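Local coordinates for protein coproheme decarboxylase (Thermus thermophilus, PDB 1VDH) that catalyses the hydrogen peroxide-dependent decarboxylation of Fe-coproporphyrin III to heme b, the last step of the coproporphyrin-dependent pathway, at residues S110-G115 and L132-P137; G189-G192 and E197-V200; L75-R80 and G199-S204; R49-L54 and Y62-V67; R177-E182 and P207-K212. All coordinates share one frame; numbering follows the deposited sequence.

Contact 1: residues S110-G115 and L132-P137; sequences SVVELG and LTPRVP
Leu132 and Leu114 meet through one methyl each, CD2 of Leu132 lying 3.5 Å from CD1 of Leu114 where the two branched chains pass at a slant. The CB of Leu132 points away from the strand, yet CG stands anti to its carbonyl carbon (chi1 -67°), and this brings the CD2 branch back to Leu114. Val112, two places earlier on the same face of strand 102-116, divides its methyls between two partners. CG1 of Val112 lies 3.8 Å from the backbone O of Leu132, while CG2 reaches toward the ring of Pro134, 4.0 Å from its CD. A beta-branched residue suits this place, being at ease in a strand and offering two short apolar arms. With an alanine here both methyls go, and a gap would probably open between the strand and the rigid pyrrolidine of Pro134. No hydrogen bond joins the segments; the strand's backbone bonds go to strands 10-24 and 184-189. The packing thus lays the link between the two ferredoxin-like halves of the dimeric alpha/beta barrel fold against strand 102-116, close to Arg131, predicted to bind coproheme, whose side chain lies about 4 Å from that of Leu114.

Contact 2: residues G189-G192 and E197-V200; sequences GAQG and EWGV
Gly189 and Trp198 form an antiparallel, non-hydrogen-bonded pair at the loop end of the beta hairpin made by strands 184-189 and 198-204. Here Glu197 and Trp198 together face Met147 of strand 141-152 in a classic beta bulge. Beside the pair, Ala190 N donates to Glu197 O at 2.8 Å. The same oxygen receives a CA-H...O contact from Gly189, its CA 3.5 Å from Glu197 O. Glycine fits position 189 because a CB there would collide with OE1 of Gln191, which folds back over the hairpin. That fold comes from the bend at chi2 of Gln191 (93°), which carries NE2 to a point 3.2 Å above the indole plane of Trp198, displaced toward the rim. NE2 of Gln191 ends 3.6 Å from NE1 of Trp198, two donors side by side, with the amide and ring planes 67° apart. What reconciles them is Glu113: its OE1 accepts from Gln191 NE2 and its OE2 from Trp198 NE1. Lys211 of a second subunit forms a salt bridge to the same OE1, and Arg218 of that subunit pairs with Glu197 OE1. A cation-pi contact of Trp198 with Lys149 ties the hairpin to the predicted coproheme site. One carboxylate thus probably helps set the rotation of both the amide and the indole, and with two donors and a lysine around it Glu113 is likely to stay ionised.

Contact 3: residues L75-R80 and G199-S204; sequences LFLNLR and GVDLFS
Leu77 lays its CD2 methyl at the edge of the Phe203 ring, 4.3 Å from CZ and near the ring plane. The same methyl lies beside the carboxylate of Asp201, with CD2 of Leu77 also 4.3 Å from OD1 of Asp201, so one branch of the leucine makes both contacts with segment 199-204. With CG anti to the backbone N (chi1 174°), CD2 is the branch that reaches segment 199-204. Phe203 comes from a CB set to one side, and it is the length of the benzyl group that brings CZ within touch. Strands 74-80 and 198-204 are not neighbours in the sheet. They face each other across the interior of the curled beta layer, with CA of Leu77 10.2 Å from CA of Asp201, in the dimeric alpha/beta barrel fold, one strand from each ferredoxin-like half. Leucine and phenylalanine suit this buried space, while OD1 of Asp201 accepts a hydrogen bond from His19 NE2. Val136 adds its CG2 to the apolar group around Leu77. Phe203 also packs on Tyr65 and Val142, and its side chain lies about 7 Å from that of Gln185, a predicted coproheme-binding residue.

Contact 4: residues R49-L54 and Y62-V67; sequences REWREL and YGIYQV
Trp51 meets Tyr62 where helix 34-56 packs on strand 61-67, the helix-on-sheet layering of a ferredoxin-like alpha/beta half. The axes of segments 49-54 and 62-67 come within 9.4 Å. The indole turns its edge to the phenol face, an offset T-shaped pair with planes at 60°, and CE3 of Trp51 comes to 3.8 Å from CD1 of Tyr62. CB of Trp51 sits over a face of that phenol as a CH-pi contact, 4.2 Å from the ring centroid. Beyond the pair, CZ3 of Trp51 reaches CD1 of Ile64 at 4.3 Å, extending the apolar layer along the strand. Tyr62 holds CG between its backbone N and carbonyl carbon (chi1 84°), which swings the ring under the helix. An alanine in its place takes away the ring, and the indole edge and CB of Trp51 would probably be left facing a gap. Farther out, Arg80 makes a cation-pi contact with Trp51 and Lys138 makes one with Tyr62, while Glu55 OE2 accepts from Tyr62 N. Arg52, partly exposed, lays its chain past the phenol: Arg52 NH1 comes to 3.0 Å from Tyr62 OH, at an angle too poor for a hydrogen bond.

Contact 5: residues R177-E182 and P207-K212; sequences RKYQGE and PVQFKK
The phenol ring of Tyr179 receives OE1 of Gln209 at its edge, in the ring plane and 3.6 Å from CD2, with the amide turned 48° to the ring. CB of Lys212 comes obliquely to CE2 of Tyr179, at 3.8 Å. At the surface of the dimeric alpha/beta barrel fold, a type I beta turn from Arg177 to Gln180, which begins at the last residue of helix 162-177, packs on the first turns of helix 207-217. Tyr179 occupies the third position of that turn, and CG anti to its carbonyl carbon (chi1 -67°) sends the ring toward the helix. Tyrosine suits a partly exposed site like this, its ring resting on the Gln209 amide oxygen and on Lys212 CB while the hydroxyl hydrogen-bonds to Glu216 OE2. Gln209, one helical turn before Lys212, bends at chi2 (-70°) so that its amide lies between the tyrosine and Glu182. OE1 of Gln209 is also 3.4 Å from CB of Glu182, so the amide oxygen rests against a ring edge on one partner and an aliphatic carbon on the other. The packing thus uses the carbon part of Glu182, and its carboxylate takes no part. Of its side chain, Lys212 gives CB to the ring, and its backbone O lies 3.4 Å from OH of Tyr179 without a hydrogen bond; NZ leads away to a salt bridge with Glu13 of a neighbouring subunit. The turn is held by its own backbone, Gln180 N donating to Arg177 O at 3.2 Å, and a further bond follows, from Glu182 N to Tyr179 O at 3.0 Å.

Contacts 2, 3 and 4 are buried, contact 1 is partly so and contact 5 lies at the surface. Contacts 2 and 3 share strand 198-204, one at the hairpin and the other through its inner face. Neighbouring strands 61-67 and 74-80 tie contact 4 to contact 3, and Val136 of contact 1 packs against both. Ser204 OG bonds to Glu182 O, joining contact 3 to contact 5. Chemistry follows place: aliphatic in contact 1, leucine against a ring edge and a carboxylate in contact 3, aromatic beneath a helix in contact 4, polar in contact 2, where Glu113 of contact 1 bonds to Gln191 and Trp198, and mixed in contact 5, which like contacts 1 and 2 meets a neighbouring subunit.

Contact 1: residues S110-G115 and L132-P137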
# COMPACT_ATOMS: atom_id res chain seq x y z
N SER A 110 14.05 -17.83 0.02
CA SER A 110 14.63 -18.07 1.32
C SER A 110 15.52 -19.31 1.33
O SER A 110 15.60 -20.03 0.33
CB SER A 110 13.51 -18.23 2.36
OG SER A 110 12.67 -19.32 2.03
N VAL A 111 16.18 -19.56 2.46
CA VAL A 111 17.06 -20.72 2.61
C VAL A 111 16.71 -21.47 3.90
O VAL A 111 16.64 -20.87 4.97
CB VAL A 111 18.55 -20.28 2.68
CG1 VAL A 111 19.45 -21.49 2.88
CG2 VAL A 111 18.96 -19.54 1.41
N VAL A 112 16.47 -22.78 3.78
CA VAL A 112 16.13 -23.61 4.95
C VAL A 112 17.14 -23.31 6.05
O VAL A 112 18.35 -23.38 5.84
CB VAL A 112 16.12 -25.12 4.60
CG1 VAL A 112 15.95 -25.96 5.86
CG2 VAL A 112 14.98 -25.41 3.63
N GLU A 113 16.62 -22.93 7.21
CA GLU A 113 17.46 -22.55 8.33
C GLU A 113 17.15 -23.28 9.63
O GLU A 113 15.99 -23.43 10.02
CB GLU A 113 17.30 -21.04 8.56
CG GLU A 113 18.17 -20.45 9.65
CD GLU A 113 17.69 -19.09 10.09
OE1 GLU A 113 18.00 -18.09 9.40
OE2 GLU A 113 16.97 -19.01 11.11
N LEU A 114 18.21 -23.75 10.29
CA LEU A 114 18.08 -24.43 11.57
C LEU A 114 18.84 -23.54 12.54
O LEU A 114 20.04 -23.29 12.37
CB LEU A 114 18.72 -25.83 11.51
CG LEU A 114 18.20 -26.76 10.41
CD1 LEU A 114 18.79 -28.15 10.60
CD2 LEU A 114 16.68 -26.83 10.44
N GLY A 115 18.14 -23.00 13.54
CA GLY A 115 18.79 -22.12 14.48
C GLY A 115 18.89 -22.59 15.92
O GLY A 115 18.13 -23.45 16.37
N LEU A 132 17.79 -30.18 6.94
CA LEU A 132 18.44 -29.24 6.03
C LEU A 132 17.92 -29.42 4.61
O LEU A 132 17.89 -28.47 3.83
CB LEU A 132 19.96 -29.45 6.03
CG LEU A 132 20.71 -29.11 7.33
CD1 LEU A 132 22.17 -29.55 7.21
CD2 LEU A 132 20.60 -27.62 7.61
N THR A 133 17.47 -30.63 4.30
CA THR A 133 16.95 -30.96 2.98
C THR A 133 15.56 -31.58 3.08
O THR A 133 15.34 -32.71 2.64
CB THR A 133 17.91 -31.93 2.27
OG1 THR A 133 18.09 -33.10 3.07
CG2 THR A 133 19.27 -31.27 2.06
N PRO A 134 14.58 -30.80 3.57
CA PRO A 134 13.21 -31.30 3.72
C PRO A 134 12.46 -31.53 2.41
O PRO A 134 12.46 -30.68 1.52
CB PRO A 134 12.54 -30.20 4.55
CG PRO A 134 13.18 -28.96 3.99
CD PRO A 134 14.65 -29.36 3.88
N ARG A 135 11.87 -32.71 2.29
CA ARG A 135 11.08 -33.05 1.11
C ARG A 135 9.66 -32.59 1.34
O ARG A 135 9.13 -32.73 2.44
CB ARG A 135 11.09 -34.56 0.84
CG ARG A 135 12.21 -35.04 -0.06
CD ARG A 135 13.58 -34.87 0.58
NE ARG A 135 14.62 -35.54 -0.20
CZ ARG A 135 15.90 -35.61 0.15
NH1 ARG A 135 16.76 -36.26 -0.63
NH2 ARG A 135 16.33 -35.02 1.26
N VAL A 136 9.05 -32.04 0.30
CA VAL A 136 7.67 -31.56 0.37
C VAL A 136 6.72 -32.76 0.35
O VAL A 136 6.78 -33.59 -0.56
CB VAL A 136 7.36 -30.65 -0.84
CG1 VAL A 136 5.91 -30.23 -0.82
CG2 VAL A 136 8.27 -29.43 -0.83
N PRO A 137 5.83 -32.88 1.36
CA PRO A 137 4.89 -34.00 1.41
C PRO A 137 3.94 -34.02 0.21
O PRO A 137 3.60 -32.97 -0.35
CB PRO A 137 4.17 -33.80 2.76
CG PRO A 137 4.33 -32.34 3.04
CD PRO A 137 5.73 -32.05 2.57

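Contact 2: residues G189-G192 and E197-V200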
# COMPACT_ATOMS: atom_id res chain seq x y z
N GLY A 189 15.18 -18.97 6.22
CA GLY A 189 15.58 -17.60 6.49
C GLY A 189 15.75 -16.80 5.21
O GLY A 189 16.31 -17.29 4.24
N ALA A 190 15.25 -15.57 5.22
CA ALA A 190 15.35 -14.69 4.06
C ALA A 190 15.93 -13.34 4.47
O ALA A 190 15.77 -12.34 3.75
CB ALA A 190 13.97 -14.49 3.44
N GLN A 191 16.65 -13.32 5.59
CA GLN A 191 17.24 -12.10 6.13
C GLN A 191 17.74 -11.06 5.10
O GLN A 191 17.14 -9.98 4.97
CB GLN A 191 18.31 -12.45 7.17
CG GLN A 191 17.70 -13.09 8.43
CD GLN A 191 17.66 -14.62 8.40
OE1 GLN A 191 17.75 -15.25 7.35
NE2 GLN A 191 17.55 -15.22 9.58
N GLY A 192 18.78 -11.39 4.35
CA GLY A 192 19.25 -10.46 3.34
C GLY A 192 18.90 -10.97 1.95
O GLY A 192 19.57 -10.64 0.96
N GLU A 197 12.25 -11.61 7.36
CA GLU A 197 13.37 -12.37 7.92
C GLU A 197 13.25 -13.89 7.81
O GLU A 197 14.26 -14.58 7.65
CB GLU A 197 13.61 -11.95 9.36
CG GLU A 197 14.09 -10.50 9.47
CD GLU A 197 13.87 -9.89 10.84
OE1 GLU A 197 14.18 -8.70 10.99
OE2 GLU A 197 13.39 -10.59 11.76
N TRP A 198 12.03 -14.40 7.88
CA TRP A 198 11.81 -15.84 7.77
C TRP A 198 10.58 -16.18 6.95
O TRP A 198 9.66 -15.37 6.80
CB TRP A 198 11.61 -16.50 9.15
CG TRP A 198 12.85 -16.54 10.00
CD1 TRP A 198 13.85 -17.47 9.96
CD2 TRP A 198 13.23 -15.59 11.00
NE1 TRP A 198 14.83 -17.15 10.87
CE2 TRP A 198 14.47 -16.00 11.52
CE3 TRP A 198 12.63 -14.42 11.50
CZ2 TRP A 198 15.14 -15.29 12.52
CZ3 TRP A 198 13.30 -13.71 12.50
CH2 TRP A 198 14.54 -14.15 13.00
N GLY A 199 10.61 -17.38 6.39
CA GLY A 199 9.49 -17.92 5.65
C GLY A 199 9.10 -19.15 6.45
O GLY A 199 9.97 -19.85 6.98
N VAL A 200 7.80 -19.38 6.62
CA VAL A 200 7.34 -20.54 7.37
C VAL A 200 6.36 -21.38 6.56
O VAL A 200 5.37 -20.86 6.05
CB VAL A 200 6.63 -20.14 8.69
CG1 VAL A 200 6.20 -21.39 9.47
CG2 VAL A 200 7.55 -19.28 9.56

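Contact 3: residues L75-R80 and G199-S204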
# COMPACT_ATOMS: atom_id res chain seq x y z
N LEU A 75 0.37 -22.27 -6.27
CA LEU A 75 1.66 -22.09 -5.63
C LEU A 75 2.60 -23.13 -6.20
O LEU A 75 2.28 -24.32 -6.19
CB LEU A 75 1.57 -22.30 -4.11
CG LEU A 75 2.92 -22.58 -3.43
CD1 LEU A 75 3.88 -21.39 -3.61
CD2 LEU A 75 2.73 -22.88 -1.94
N PHE A 76 3.73 -22.67 -6.73
CA PHE A 76 4.75 -23.57 -7.26
C PHE A 76 5.89 -23.46 -6.26
O PHE A 76 6.59 -22.44 -6.21
CB PHE A 76 5.20 -23.13 -8.65
CG PHE A 76 4.11 -23.18 -9.68
CD1 PHE A 76 3.26 -22.09 -9.87
CD2 PHE A 76 3.91 -24.33 -10.45
CE1 PHE A 76 2.24 -22.14 -10.82
CE2 PHE A 76 2.89 -24.38 -11.40
CZ PHE A 76 2.05 -23.29 -11.58
N LEU A 77 6.02 -24.47 -5.41
CA LEU A 77 7.06 -24.50 -4.39
C LEU A 77 8.21 -25.38 -4.84
O LEU A 77 8.01 -26.53 -5.23
CB LEU A 77 6.48 -25.04 -3.07
CG LEU A 77 7.45 -25.27 -1.90
CD1 LEU A 77 8.15 -23.97 -1.53
CD2 LEU A 77 6.70 -25.83 -0.70
N ASN A 78 9.42 -24.83 -4.78
CA ASN A 78 10.62 -25.56 -5.18
C ASN A 78 11.77 -25.34 -4.22
O ASN A 78 11.97 -24.24 -3.71
CB ASN A 78 11.06 -25.16 -6.60
CG ASN A 78 10.34 -25.93 -7.67
OD1 ASN A 78 10.66 -27.09 -7.93
ND2 ASN A 78 9.37 -25.29 -8.32
N LEU A 79 12.51 -26.41 -3.95
CA LEU A 79 13.68 -26.37 -3.08
C LEU A 79 14.84 -26.96 -3.87
O LEU A 79 14.67 -27.97 -4.56
CB LEU A 79 13.45 -27.17 -1.79
CG LEU A 79 12.52 -26.56 -0.74
CD1 LEU A 79 11.07 -26.86 -1.07
CD2 LEU A 79 12.87 -27.11 0.64
N ARG A 80 16.00 -26.30 -3.81
CA ARG A 80 17.19 -26.75 -4.55
C ARG A 80 18.45 -26.45 -3.73
O ARG A 80 18.39 -25.67 -2.77
CB ARG A 80 17.29 -26.01 -5.89
CG ARG A 80 16.12 -26.18 -6.85
CD ARG A 80 16.04 -27.58 -7.45
NE ARG A 80 15.07 -27.61 -8.55
CZ ARG A 80 13.76 -27.81 -8.40
NH1 ARG A 80 13.24 -28.01 -7.20
NH2 ARG A 80 12.97 -27.72 -9.46
N GLY A 199 10.61 -17.38 6.39
CA GLY A 199 9.49 -17.92 5.65
C GLY A 199 9.10 -19.15 6.45
O GLY A 199 9.97 -19.85 6.98
N VAL A 200 7.80 -19.38 6.62
CA VAL A 200 7.34 -20.54 7.37
C VAL A 200 6.36 -21.38 6.56
O VAL A 200 5.37 -20.86 6.05
CB VAL A 200 6.63 -20.14 8.69
CG1 VAL A 200 6.20 -21.39 9.47
CG2 VAL A 200 7.55 -19.28 9.56
N ASP A 201 6.65 -22.67 6.44
CA ASP A 201 5.79 -23.62 5.73
C ASP A 201 5.28 -24.66 6.71
O ASP A 201 6.08 -25.33 7.37
CB ASP A 201 6.55 -24.34 4.62
CG ASP A 201 6.83 -23.46 3.45
OD1 ASP A 201 5.90 -23.21 2.65
OD2 ASP A 201 7.98 -23.01 3.32
N LEU A 202 3.97 -24.76 6.83
CA LEU A 202 3.35 -25.76 7.70
C LEU A 202 2.64 -26.74 6.77
O LEU A 202 2.04 -26.33 5.78
CB LEU A 202 2.33 -25.11 8.65
CG LEU A 202 2.80 -23.96 9.56
CD1 LEU A 202 1.65 -23.51 10.46
CD2 LEU A 202 3.99 -24.41 10.40
N PHE A 203 2.73 -28.03 7.08
CA PHE A 203 2.09 -29.06 6.27
C PHE A 203 1.21 -29.92 7.17
O PHE A 203 1.63 -30.32 8.26
CB PHE A 203 3.15 -29.94 5.60
CG PHE A 203 4.10 -29.18 4.71
CD1 PHE A 203 3.71 -28.76 3.45
CD2 PHE A 203 5.39 -28.90 5.14
CE1 PHE A 203 4.60 -28.08 2.61
CE2 PHE A 203 6.28 -28.21 4.32
CZ PHE A 203 5.89 -27.80 3.05
N SER A 204 -0.01 -30.21 6.72
CA SER A 204 -0.95 -31.00 7.50
C SER A 204 -2.05 -31.55 6.61
O SER A 204 -2.28 -31.04 5.52
CB SER A 204 -1.59 -30.12 8.59
OG SER A 204 -2.43 -30.88 9.45

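Contact 4: residues R49-L54 and Y62-V67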
# COMPACT_ATOMS: atom_id res chain seq x y z
N ARG A 49 7.90 -32.89 -14.72
CA ARG A 49 8.59 -34.18 -14.76
C ARG A 49 10.06 -33.98 -14.42
O ARG A 49 10.66 -34.78 -13.71
CB ARG A 49 8.43 -34.82 -16.15
CG ARG A 49 9.06 -36.20 -16.28
CD ARG A 49 8.56 -36.90 -17.54
NE ARG A 49 8.93 -36.20 -18.77
CZ ARG A 49 8.08 -35.86 -19.74
NH1 ARG A 49 8.53 -35.23 -20.81
NH2 ARG A 49 6.78 -36.14 -19.62
N GLU A 50 10.64 -32.88 -14.90
CA GLU A 50 12.04 -32.55 -14.62
C GLU A 50 12.23 -32.35 -13.12
O GLU A 50 13.21 -32.83 -12.54
CB GLU A 50 12.46 -31.28 -15.37
CG GLU A 50 12.51 -31.45 -16.89
CD GLU A 50 12.86 -30.16 -17.63
OE1 GLU A 50 12.47 -30.05 -18.81
OE2 GLU A 50 13.51 -29.27 -17.04
N TRP A 51 11.30 -31.65 -12.48
CA TRP A 51 11.36 -31.40 -11.05
C TRP A 51 11.23 -32.73 -10.30
O TRP A 51 11.93 -32.99 -9.32
CB TRP A 51 10.24 -30.45 -10.62
CG TRP A 51 10.29 -29.08 -11.27
CD1 TRP A 51 11.32 -28.56 -12.01
CD2 TRP A 51 9.28 -28.07 -11.22
NE1 TRP A 51 11.01 -27.28 -12.41
CE2 TRP A 51 9.77 -26.95 -11.94
CE3 TRP A 51 8.00 -27.99 -10.63
CZ2 TRP A 51 9.02 -25.77 -12.08
CZ3 TRP A 51 7.27 -26.82 -10.78
CH2 TRP A 51 7.78 -25.73 -11.50
N ARG A 52 10.36 -33.60 -10.81
CA ARG A 52 10.12 -34.91 -10.23
C ARG A 52 11.40 -35.75 -10.26
O ARG A 52 11.81 -36.31 -9.24
CB ARG A 52 9.01 -35.62 -11.01
CG ARG A 52 8.47 -36.88 -10.35
CD ARG A 52 7.54 -37.66 -11.29
NE ARG A 52 6.55 -36.82 -11.96
CZ ARG A 52 5.53 -36.21 -11.35
NH1 ARG A 52 5.36 -36.35 -10.04
NH2 ARG A 52 4.68 -35.48 -12.06
N GLU A 53 12.04 -35.81 -11.42
CA GLU A 53 13.28 -36.58 -11.59
C GLU A 53 14.39 -36.06 -10.69
O GLU A 53 15.15 -36.82 -10.11
CB GLU A 53 13.72 -36.55 -13.06
CG GLU A 53 12.73 -37.24 -13.99
CD GLU A 53 13.08 -37.10 -15.47
OE1 GLU A 53 12.48 -37.84 -16.29
OE2 GLU A 53 13.93 -36.26 -15.83
N LEU A 54 14.44 -34.74 -10.55
CA LEU A 54 15.43 -34.07 -9.71
C LEU A 54 15.18 -34.44 -8.23
O LEU A 54 16.11 -34.68 -7.46
CB LEU A 54 15.30 -32.57 -9.96
CG LEU A 54 16.10 -31.47 -9.28
CD1 LEU A 54 16.18 -30.27 -10.22
CD2 LEU A 54 15.42 -31.08 -7.98
N TYR A 62 9.70 -30.47 -4.62
CA TYR A 62 8.70 -29.52 -5.10
C TYR A 62 7.28 -29.90 -4.70
O TYR A 62 7.01 -31.02 -4.24
CB TYR A 62 8.75 -29.41 -6.63
CG TYR A 62 7.96 -30.50 -7.33
CD1 TYR A 62 6.70 -30.24 -7.87
CD2 TYR A 62 8.45 -31.80 -7.41
CE1 TYR A 62 5.94 -31.25 -8.46
CE2 TYR A 62 7.70 -32.82 -8.00
CZ TYR A 62 6.45 -32.53 -8.52
OH TYR A 62 5.70 -33.53 -9.10
N GLY A 63 6.36 -28.97 -4.94
CA GLY A 63 4.96 -29.17 -4.66
C GLY A 63 4.16 -28.12 -5.39
O GLY A 63 4.62 -26.99 -5.55
N ILE A 64 2.99 -28.50 -5.89
CA ILE A 64 2.11 -27.55 -6.59
C ILE A 64 0.78 -27.56 -5.84
O ILE A 64 0.22 -28.62 -5.57
CB ILE A 64 1.91 -27.92 -8.07
CG1 ILE A 64 3.25 -27.83 -8.81
CG2 ILE A 64 0.89 -26.98 -8.72
CD1 ILE A 64 3.18 -28.19 -10.29
N TYR A 65 0.28 -26.37 -5.52
CA TYR A 65 -0.95 -26.25 -4.74
C TYR A 65 -2.03 -25.34 -5.30
O TYR A 65 -1.74 -24.38 -6.02
CB TYR A 65 -0.62 -25.73 -3.34
CG TYR A 65 0.50 -26.47 -2.64
CD1 TYR A 65 0.21 -27.44 -1.69
CD2 TYR A 65 1.83 -26.19 -2.93
CE1 TYR A 65 1.23 -28.12 -1.03
CE2 TYR A 65 2.86 -26.86 -2.28
CZ TYR A 65 2.55 -27.82 -1.33
OH TYR A 65 3.55 -28.48 -0.66
N GLN A 66 -3.28 -25.66 -4.96
CA GLN A 66 -4.42 -24.85 -5.35
C GLN A 66 -4.63 -23.96 -4.13
O GLN A 66 -4.95 -24.46 -3.05
CB GLN A 66 -5.67 -25.70 -5.59
CG GLN A 66 -6.88 -24.88 -6.00
CD GLN A 66 -8.10 -25.73 -6.33
OE1 GLN A 66 -9.23 -25.23 -6.36
NE2 GLN A 66 -7.88 -27.01 -6.57
N VAL A 67 -4.43 -22.66 -4.30
CA VAL A 67 -4.54 -21.71 -3.20
C VAL A 67 -5.90 -21.01 -3.13
O VAL A 67 -6.37 -20.47 -4.12
CB VAL A 67 -3.40 -20.65 -3.29
CG1 VAL A 67 -3.42 -19.72 -2.08
CG2 VAL A 67 -2.05 -21.34 -3.41

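Contact 5: residues R177-E182 and P207-K212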
# COMPACT_ATOMS: atom_id res chain seq x y z
N ARG A 177 5.03 -28.95 20.30
CA ARG A 177 5.29 -30.38 20.39
C ARG A 177 4.01 -31.21 20.31
O ARG A 177 4.00 -32.29 19.72
CB ARG A 177 6.08 -30.72 21.66
CG ARG A 177 6.31 -32.22 21.89
CD ARG A 177 7.55 -32.48 22.76
NE ARG A 177 7.53 -31.77 24.04
CZ ARG A 177 8.26 -30.69 24.31
NH1 ARG A 177 9.07 -30.19 23.39
NH2 ARG A 177 8.17 -30.11 25.50
N LYS A 178 2.92 -30.69 20.88
CA LYS A 178 1.65 -31.41 20.84
C LYS A 178 1.08 -31.47 19.43
O LYS A 178 0.17 -32.25 19.16
CB LYS A 178 0.62 -30.79 21.80
CG LYS A 178 0.07 -29.44 21.36
CD LYS A 178 -1.07 -28.97 22.26
CE LYS A 178 -0.57 -28.58 23.64
NZ LYS A 178 0.38 -27.42 23.58
N TYR A 179 1.61 -30.64 18.53
CA TYR A 179 1.15 -30.61 17.15
C TYR A 179 2.03 -31.41 16.19
O TYR A 179 1.68 -31.56 15.02
CB TYR A 179 1.04 -29.16 16.64
CG TYR A 179 -0.05 -28.36 17.31
CD1 TYR A 179 0.23 -27.52 18.38
CD2 TYR A 179 -1.38 -28.47 16.89
CE1 TYR A 179 -0.78 -26.81 19.03
CE2 TYR A 179 -2.40 -27.77 17.53
CZ TYR A 179 -2.09 -26.94 18.60
OH TYR A 179 -3.10 -26.27 19.24
N GLN A 180 3.14 -31.95 16.69
CA GLN A 180 4.08 -32.74 15.88
C GLN A 180 3.42 -33.84 15.07
O GLN A 180 3.77 -34.06 13.91
CB GLN A 180 5.16 -33.39 16.74
CG GLN A 180 6.31 -32.50 17.11
CD GLN A 180 7.52 -33.30 17.55
OE1 GLN A 180 8.60 -33.19 16.97
NE2 GLN A 180 7.34 -34.14 18.56
N GLY A 181 2.49 -34.54 15.69
CA GLY A 181 1.81 -35.64 15.02
C GLY A 181 0.95 -35.26 13.84
O GLY A 181 0.71 -36.09 12.96
N GLU A 182 0.50 -34.01 13.79
CA GLU A 182 -0.37 -33.54 12.70
C GLU A 182 0.21 -32.43 11.84
O GLU A 182 -0.28 -32.18 10.74
CB GLU A 182 -1.71 -33.08 13.27
CG GLU A 182 -2.54 -34.18 13.96
CD GLU A 182 -3.06 -35.24 13.00
OE1 GLU A 182 -3.38 -36.35 13.46
OE2 GLU A 182 -3.16 -34.97 11.78
N PRO A 207 -6.40 -28.35 7.29
CA PRO A 207 -6.06 -26.93 7.41
C PRO A 207 -6.42 -26.35 8.78
O PRO A 207 -5.82 -25.37 9.21
CB PRO A 207 -6.84 -26.28 6.26
CG PRO A 207 -8.00 -27.20 6.06
CD PRO A 207 -7.38 -28.57 6.21
N VAL A 208 -7.36 -26.98 9.48
CA VAL A 208 -7.75 -26.51 10.80
C VAL A 208 -6.58 -26.63 11.77
O VAL A 208 -6.46 -25.84 12.70
CB VAL A 208 -8.99 -27.27 11.33
CG1 VAL A 208 -9.28 -26.91 12.78
CG2 VAL A 208 -10.20 -26.94 10.47
N GLN A 209 -5.68 -27.59 11.52
CA GLN A 209 -4.51 -27.75 12.38
C GLN A 209 -3.64 -26.50 12.31
O GLN A 209 -3.02 -26.11 13.30
CB GLN A 209 -3.73 -29.01 12.01
CG GLN A 209 -4.42 -30.31 12.46
CD GLN A 209 -4.39 -30.49 13.97
OE1 GLN A 209 -3.34 -30.41 14.60
NE2 GLN A 209 -5.56 -30.71 14.57
N PHE A 210 -3.60 -25.86 11.14
CA PHE A 210 -2.83 -24.62 10.97
C PHE A 210 -3.43 -23.56 11.90
O PHE A 210 -2.71 -22.81 12.56
CB PHE A 210 -2.95 -24.09 9.54
CG PHE A 210 -2.44 -25.04 8.48
CD1 PHE A 210 -3.06 -25.09 7.24
CD2 PHE A 210 -1.33 -25.84 8.71
CE1 PHE A 210 -2.58 -25.92 6.23
CE2 PHE A 210 -0.83 -26.68 7.71
CZ PHE A 210 -1.46 -26.72 6.46
N LYS A 211 -4.76 -23.48 11.90
CA LYS A 211 -5.48 -22.51 12.73
C LYS A 211 -5.23 -22.71 14.22
O LYS A 211 -4.96 -21.76 14.95
CB LYS A 211 -6.98 -22.59 12.44
CG LYS A 211 -7.82 -21.57 13.20
CD LYS A 211 -9.30 -21.80 12.96
CE LYS A 211 -10.15 -20.78 13.71
NZ LYS A 211 -9.98 -20.90 15.18
N LYS A 212 -5.29 -23.97 14.67
CA LYS A 212 -5.07 -24.27 16.08
C LYS A 212 -3.64 -23.96 16.53
O LYS A 212 -3.45 -23.30 17.55
CB LYS A 212 -5.41 -25.74 16.37
CG LYS A 212 -6.71 -26.23 15.75
CD LYS A 212 -7.67 -26.85 16.75
CE LYS A 212 -8.30 -25.79 17.65
NZ LYS A 212 -9.53 -26.28 18.35